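Local structure of B-agarase (Saccharophagus degradans, 4BQ2) at residues A[117-121]-A[141-145]; A[152-156]-A[663-669]. The protein hydrolyses agarose chains as a family 50 glycoside hydrolase, an exo-acting beta-agarase of the marine bacterium Saccharophagus degradans. One frame throughout, in Å; residues are numbered along the deposited sequence.

Contact 1: A[117-121]-A[141-145]; sequences SGHDL and NPPTW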
loop_
_atom_site.group_PDB
_atom_site.type_symbol
_atom_site.label_atom_id
_atom_site.label_comp_id
_atom_site.label_asym_id
_atom_site.label_seq_id
_atom_site.Cartn_x
_atom_site.Cartn_y
_atom_site.Cartn_z
ATOM N N SER A 117 2.729 17.631 19.735
ATOM C CA SER A 117 3.128 18.974 19.280
ATOM C C SER A 117 4.653 19.057 19.190
ATOM O O SER A 117 5.372 18.269 19.814
ATOM C CB SER A 117 2.657 20.020 20.279
ATOM O OG SER A 117 3.230 19.746 21.560
ATOM N N GLY A 118 5.137 20.023 18.404
ATOM C CA GLY A 118 6.546 20.331 18.359
ATOM C C GLY A 118 7.326 19.602 17.274
ATOM O O GLY A 118 6.780 18.751 16.562
ATOM N N HIS A 119 8.608 19.965 17.158
ATOM C CA HIS A 119 9.590 19.260 16.334
ATOM C C HIS A 119 9.086 19.111 14.913
ATOM O O HIS A 119 8.668 20.103 14.296
ATOM C CB HIS A 119 9.982 17.924 17.004
ATOM C CG HIS A 119 10.672 18.092 18.324
ATOM N ND1 HIS A 119 11.561 17.160 18.826
ATOM C CD2 HIS A 119 10.628 19.097 19.235
ATOM C CE1 HIS A 119 12.006 17.575 20.002
ATOM N NE2 HIS A 119 11.461 18.754 20.266
ATOM N N ASP A 120 9.088 17.893 14.381
ATOM C CA ASP A 120 8.683 17.723 12.996
ATOM C C ASP A 120 7.179 17.763 12.771
ATOM O O ASP A 120 6.719 17.501 11.652
ATOM C CB ASP A 120 9.347 16.492 12.339
ATOM C CG ASP A 120 9.156 15.178 13.141
ATOM O OD1 ASP A 120 8.666 15.198 14.292
ATOM O OD2 ASP A 120 9.553 14.106 12.599
ATOM N N LEU A 121 6.413 18.092 13.817
ATOM C CA LEU A 121 4.995 18.428 13.636
ATOM C C LEU A 121 4.765 19.879 13.252
ATOM O O LEU A 121 3.752 20.178 12.631
ATOM C CB LEU A 121 4.131 18.062 14.857
ATOM C CG LEU A 121 4.043 16.596 15.327
ATOM C CD1 LEU A 121 3.010 16.468 16.448
ATOM C CD2 LEU A 121 3.709 15.618 14.203
ATOM N N ASN A 141 9.676 9.813 9.857
ATOM C CA ASN A 141 11.000 10.357 10.015
ATOM C C ASN A 141 11.836 9.565 10.963
ATOM O O ASN A 141 11.314 8.856 11.835
ATOM C CB ASN A 141 10.900 11.814 10.550
ATOM C CG ASN A 141 10.769 12.836 9.440
ATOM O OD1 ASN A 141 10.975 12.520 8.264
ATOM N ND2 ASN A 141 10.412 14.071 9.796
ATOM N N PRO A 142 13.168 9.745 10.863
ATOM C CA PRO A 142 13.985 9.282 11.974
ATOM C C PRO A 142 13.564 10.074 13.206
ATOM O O PRO A 142 12.990 11.149 13.061
ATOM C CB PRO A 142 15.428 9.633 11.546
ATOM C CG PRO A 142 15.298 10.593 10.421
ATOM C CD PRO A 142 13.944 10.406 9.796
ATOM N N PRO A 143 13.833 9.560 14.409
ATOM C CA PRO A 143 13.399 10.335 15.586
ATOM C C PRO A 143 14.101 11.696 15.676
ATOM O O PRO A 143 15.210 11.847 15.164
ATOM C CB PRO A 143 13.791 9.432 16.765
ATOM C CG PRO A 143 14.756 8.449 16.218
ATOM C CD PRO A 143 14.373 8.247 14.784
ATOM N N THR A 144 13.465 12.680 16.306
ATOM C CA THR A 144 14.053 14.018 16.418
ATOM C C THR A 144 14.915 14.208 17.665
ATOM O O THR A 144 15.396 15.315 17.927
ATOM C CB THR A 144 12.977 15.110 16.383
ATOM O OG1 THR A 144 11.966 14.790 17.340
ATOM C CG2 THR A 144 12.362 15.199 14.994
ATOM N N TRP A 145 15.060 13.147 18.456
ATOM C CA TRP A 145 16.071 13.094 19.502
ATOM C C TRP A 145 16.487 11.645 19.693
ATOM O O TRP A 145 15.830 10.745 19.166
ATOM C CB TRP A 145 15.551 13.663 20.813
ATOM C CG TRP A 145 14.385 12.903 21.436
ATOM C CD1 TRP A 145 14.453 11.821 22.270
ATOM C CD2 TRP A 145 12.996 13.194 21.270
ATOM N NE1 TRP A 145 13.178 11.429 22.653
ATOM C CE2 TRP A 145 12.270 12.249 22.041
ATOM C CE3 TRP A 145 12.292 14.165 20.558
ATOM C CZ2 TRP A 145 10.877 12.261 22.119
ATOM C CZ3 TRP A 145 10.908 14.173 20.632
ATOM C CH2 TRP A 145 10.214 13.219 21.406
HETATM O O HOH W 1 10.545 12.122 14.033
#
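N141 meets D120 through its amide: ND2 donates to OD2 over 2.9 Å with an N-H...O angle of 159°. Amide and carboxylate planes are nearly coplanar, and the N-H enters the anti lone pair of OD2, the one turned from OD1. The amide is itself anchored, since OD1 of N141 bonds to S136. At P142 the backbone takes over: water 1 lies 2.8 Å from P142 O and 2.6 Å from D120 OD2, bridging the segments. T144 then divides its two branches. With OG1 lodged between backbone N and carbonyl carbon (chi1 51°), its hydroxyl reaches the edge of the H119 ring, OG1 to ND1 2.8 Å and nearly straight, while CG2 packs on the D120 carboxylate, 3.7 Å from CG. K115 NZ joins T144 and D120, bonding to T144 OG1 and forming a salt bridge with D120 OD1, which would favour a charged carboxylate. W145 closes the run, its CE3 3.5 Å from H119 CE1 where the two rings meet obliquely; its indole also stacks with Y113. These side-chain bonds and the water bridge join two irregular parts of the long loop between strands 110-115 and 150-155 in the agarase CBM-like domain.

Contact 2: A[152-156]-A[663-669]; sequences FVWMW and YHPGLIH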
loop_
_atom_site.group_PDB
_atom_site.type_symbol
_atom_site.label_atom_id
_atom_site.label_comp_id
_atom_site.label_asym_id
_atom_site.label_seq_id
_atom_site.Cartn_x
_atom_site.Cartn_y
_atom_site.Cartn_z
ATOM N N PHE A 152 6.205 5.925 17.992
ATOM C CA PHE A 152 5.088 5.413 17.174
ATOM C C PHE A 152 5.299 5.964 15.768
ATOM O O PHE A 152 5.688 7.148 15.587
ATOM C CB PHE A 152 3.731 5.905 17.682
ATOM C CG PHE A 152 3.008 4.961 18.626
ATOM C CD1 PHE A 152 2.117 4.004 18.133
ATOM C CD2 PHE A 152 3.137 5.095 20.016
ATOM C CE1 PHE A 152 1.406 3.156 18.996
ATOM C CE2 PHE A 152 2.444 4.254 20.881
ATOM C CZ PHE A 152 1.565 3.287 20.379
ATOM N N VAL A 153 5.033 5.137 14.764
ATOM C CA VAL A 153 5.359 5.527 13.400
ATOM C C VAL A 153 4.202 6.290 12.804
ATOM O O VAL A 153 3.049 5.890 12.977
ATOM C CB VAL A 153 5.611 4.276 12.542
ATOM C CG1 VAL A 153 5.910 4.601 11.091
ATOM C CG2 VAL A 153 6.739 3.456 13.154
ATOM N N TRP A 154 4.488 7.320 12.015
ATOM C CA TRP A 154 3.417 8.072 11.385
ATOM C C TRP A 154 2.737 7.232 10.304
ATOM O O TRP A 154 3.421 6.620 9.478
ATOM C CB TRP A 154 3.961 9.351 10.742
ATOM C CG TRP A 154 2.868 10.155 10.121
ATOM C CD1 TRP A 154 2.632 10.334 8.787
ATOM C CD2 TRP A 154 1.854 10.881 10.814
ATOM N NE1 TRP A 154 1.508 11.112 8.601
ATOM C CE2 TRP A 154 1.016 11.464 9.838
ATOM C CE3 TRP A 154 1.567 11.096 12.180
ATOM C CZ2 TRP A 154 -0.079 12.283 10.173
ATOM C CZ3 TRP A 154 0.456 11.909 12.520
ATOM C CH2 TRP A 154 -0.352 12.485 11.514
ATOM N N MET A 155 1.399 7.247 10.303
ATOM C CA MET A 155 0.584 6.558 9.310
ATOM C C MET A 155 -0.197 7.561 8.457
ATOM O O MET A 155 0.031 7.682 7.225
ATOM C CB MET A 155 -0.346 5.527 9.990
ATOM C CG MET A 155 0.412 4.473 10.798
ATOM S SD MET A 155 1.438 3.375 9.784
ATOM C CE MET A 155 0.188 2.185 9.288
ATOM N N TRP A 156 -1.113 8.293 9.084
ATOM C CA TRP A 156 -1.914 9.294 8.350
ATOM C C TRP A 156 -2.715 10.124 9.331
ATOM O O TRP A 156 -2.812 9.776 10.517
ATOM C CB TRP A 156 -2.909 8.607 7.383
ATOM C CG TRP A 156 -3.575 7.409 7.992
ATOM C CD1 TRP A 156 -4.590 7.393 8.907
ATOM C CD2 TRP A 156 -3.243 6.043 7.740
ATOM N NE1 TRP A 156 -4.915 6.094 9.241
ATOM C CE2 TRP A 156 -4.090 5.247 8.543
ATOM C CE3 TRP A 156 -2.301 5.410 6.908
ATOM C CZ2 TRP A 156 -4.029 3.846 8.539
ATOM C CZ3 TRP A 156 -2.224 4.006 6.922
ATOM C CH2 TRP A 156 -3.094 3.246 7.724
ATOM N N TYR A 663 13.150 3.560 8.702
ATOM C CA TYR A 663 12.394 4.431 9.604
ATOM C C TYR A 663 10.916 4.076 9.690
ATOM O O TYR A 663 10.198 4.654 10.492
ATOM C CB TYR A 663 12.478 5.866 9.115
ATOM C CG TYR A 663 13.896 6.355 8.900
ATOM C CD1 TYR A 663 14.885 6.097 9.844
ATOM C CD2 TYR A 663 14.233 7.099 7.768
ATOM C CE1 TYR A 663 16.179 6.562 9.681
ATOM C CE2 TYR A 663 15.531 7.553 7.585
ATOM C CZ TYR A 663 16.499 7.283 8.542
ATOM O OH TYR A 663 17.805 7.735 8.355
ATOM N N HIS A 664 10.463 3.163 8.839
ATOM C CA HIS A 664 9.037 2.871 8.728
ATOM C C HIS A 664 8.921 1.442 8.253
ATOM O O HIS A 664 9.534 1.066 7.243
ATOM C CB HIS A 664 8.400 3.807 7.695
ATOM C CG HIS A 664 6.909 3.919 7.805
ATOM N ND1 HIS A 664 6.078 2.822 7.946
ATOM C CD2 HIS A 664 6.100 5.001 7.756
ATOM C CE1 HIS A 664 4.826 3.236 8.031
ATOM N NE2 HIS A 664 4.813 4.551 7.912
ATOM N N PRO A 665 8.187 0.625 9.011
ATOM C CA PRO A 665 8.031 -0.773 8.644
ATOM C C PRO A 665 7.150 -0.974 7.414
ATOM O O PRO A 665 7.370 -1.933 6.676
ATOM C CB PRO A 665 7.416 -1.410 9.877
ATOM C CG PRO A 665 6.970 -0.308 10.760
ATOM C CD PRO A 665 7.489 0.988 10.261
ATOM N N GLY A 666 6.250 -0.033 7.143
ATOM C CA GLY A 666 5.208 -0.212 6.131
ATOM C C GLY A 666 3.810 -0.233 6.761
ATOM O O GLY A 666 3.626 0.231 7.876
ATOM N N LEU A 667 2.823 -0.803 6.069
ATOM C CA LEU A 667 1.433 -0.823 6.581
ATOM C C LEU A 667 1.136 -1.801 7.738
ATOM O O LEU A 667 0.300 -1.553 8.611
ATOM C CB LEU A 667 0.439 -1.024 5.402
ATOM C CG LEU A 667 0.450 0.207 4.474
ATOM C CD1 LEU A 667 -0.258 -0.032 3.148
ATOM C CD2 LEU A 667 -0.138 1.444 5.181
ATOM N N ILE A 668 1.821 -2.927 7.738
ATOM C CA ILE A 668 1.606 -3.951 8.733
ATOM C C ILE A 668 2.975 -4.245 9.326
ATOM O O ILE A 668 3.968 -4.288 8.596
ATOM C CB ILE A 668 0.963 -5.230 8.134
ATOM C CG1 ILE A 668 -0.479 -4.940 7.641
ATOM C CG2 ILE A 668 1.041 -6.381 9.152
ATOM C CD1 ILE A 668 -1.526 -4.628 8.743
ATOM N N HIS A 669 3.032 -4.376 10.649
ATOM C CA HIS A 669 4.309 -4.289 11.394
ATOM C C HIS A 669 4.631 -5.590 12.139
ATOM O O HIS A 669 3.751 -6.183 12.786
ATOM C CB HIS A 669 4.263 -3.129 12.427
ATOM C CG HIS A 669 3.960 -1.773 11.844
ATOM N ND1 HIS A 669 3.770 -0.658 12.631
ATOM C CD2 HIS A 669 3.805 -1.358 10.561
ATOM C CE1 HIS A 669 3.525 0.393 11.859
ATOM N NE2 HIS A 669 3.534 -0.009 10.597
#
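The H664 ring takes V153 CG1 on one face, 3.3 Å from its centroid and 7° off the ring normal, a CH-pi contact set almost over the middle. V153 places that methyl by holding CG1 anti to the backbone N (chi1 178°); its other branch, CG2, packs against P665 CD, 3.9 Å away. The H669 ring is covered on one face by P665 CG and receives M155 SD at its edge, 4.1 Å from NE2. At the W156 indole, M155 CB lies over one face toward the rim, and L667 CD2 approaches the edge at CZ3, 3.7 Å away. Both imidazoles are fixed by bonds inside 663-669: G666 N donates to H664 ND1, and H669 NE2 to G666 O at 2.7 Å. ND1 of H664 being an acceptor, NE2 carries the proton and gives it to W154 O, a weak bond of 2.9 Å bent to 128°. M155, bent at chi2 and chi3, brings its CE within 3.8 Å of L667 O. T99 of strand 97-104 bonds through its backbone to both M155 and W156, a classic beta bulge, where strand 150-155 of the CBM-like domain packs on the loop between strand 648-652 and helix 673-688.

Contact 1 comes first along the chain and closes before contact 2 opens; their centres are about 15 Å apart. Contact 1 is local, with 19 residues and no helix or strand between its segments, whereas contact 2 spans 506 residues. Strand 150-155 links them: the loop secured by contact 1 runs into it, and residues 152-156, on that strand and just past it, form one side of contact 2. They also touch directly, P142 CB lying 3.7 Å from Y663 CE1. The centre of contact 1 sits about 24 Å from the chain centre and that of contact 2 about 11 Å, so contact 1 lies farther out, within the CBM-like domain, while contact 2 joins that domain to a loop far along the chain.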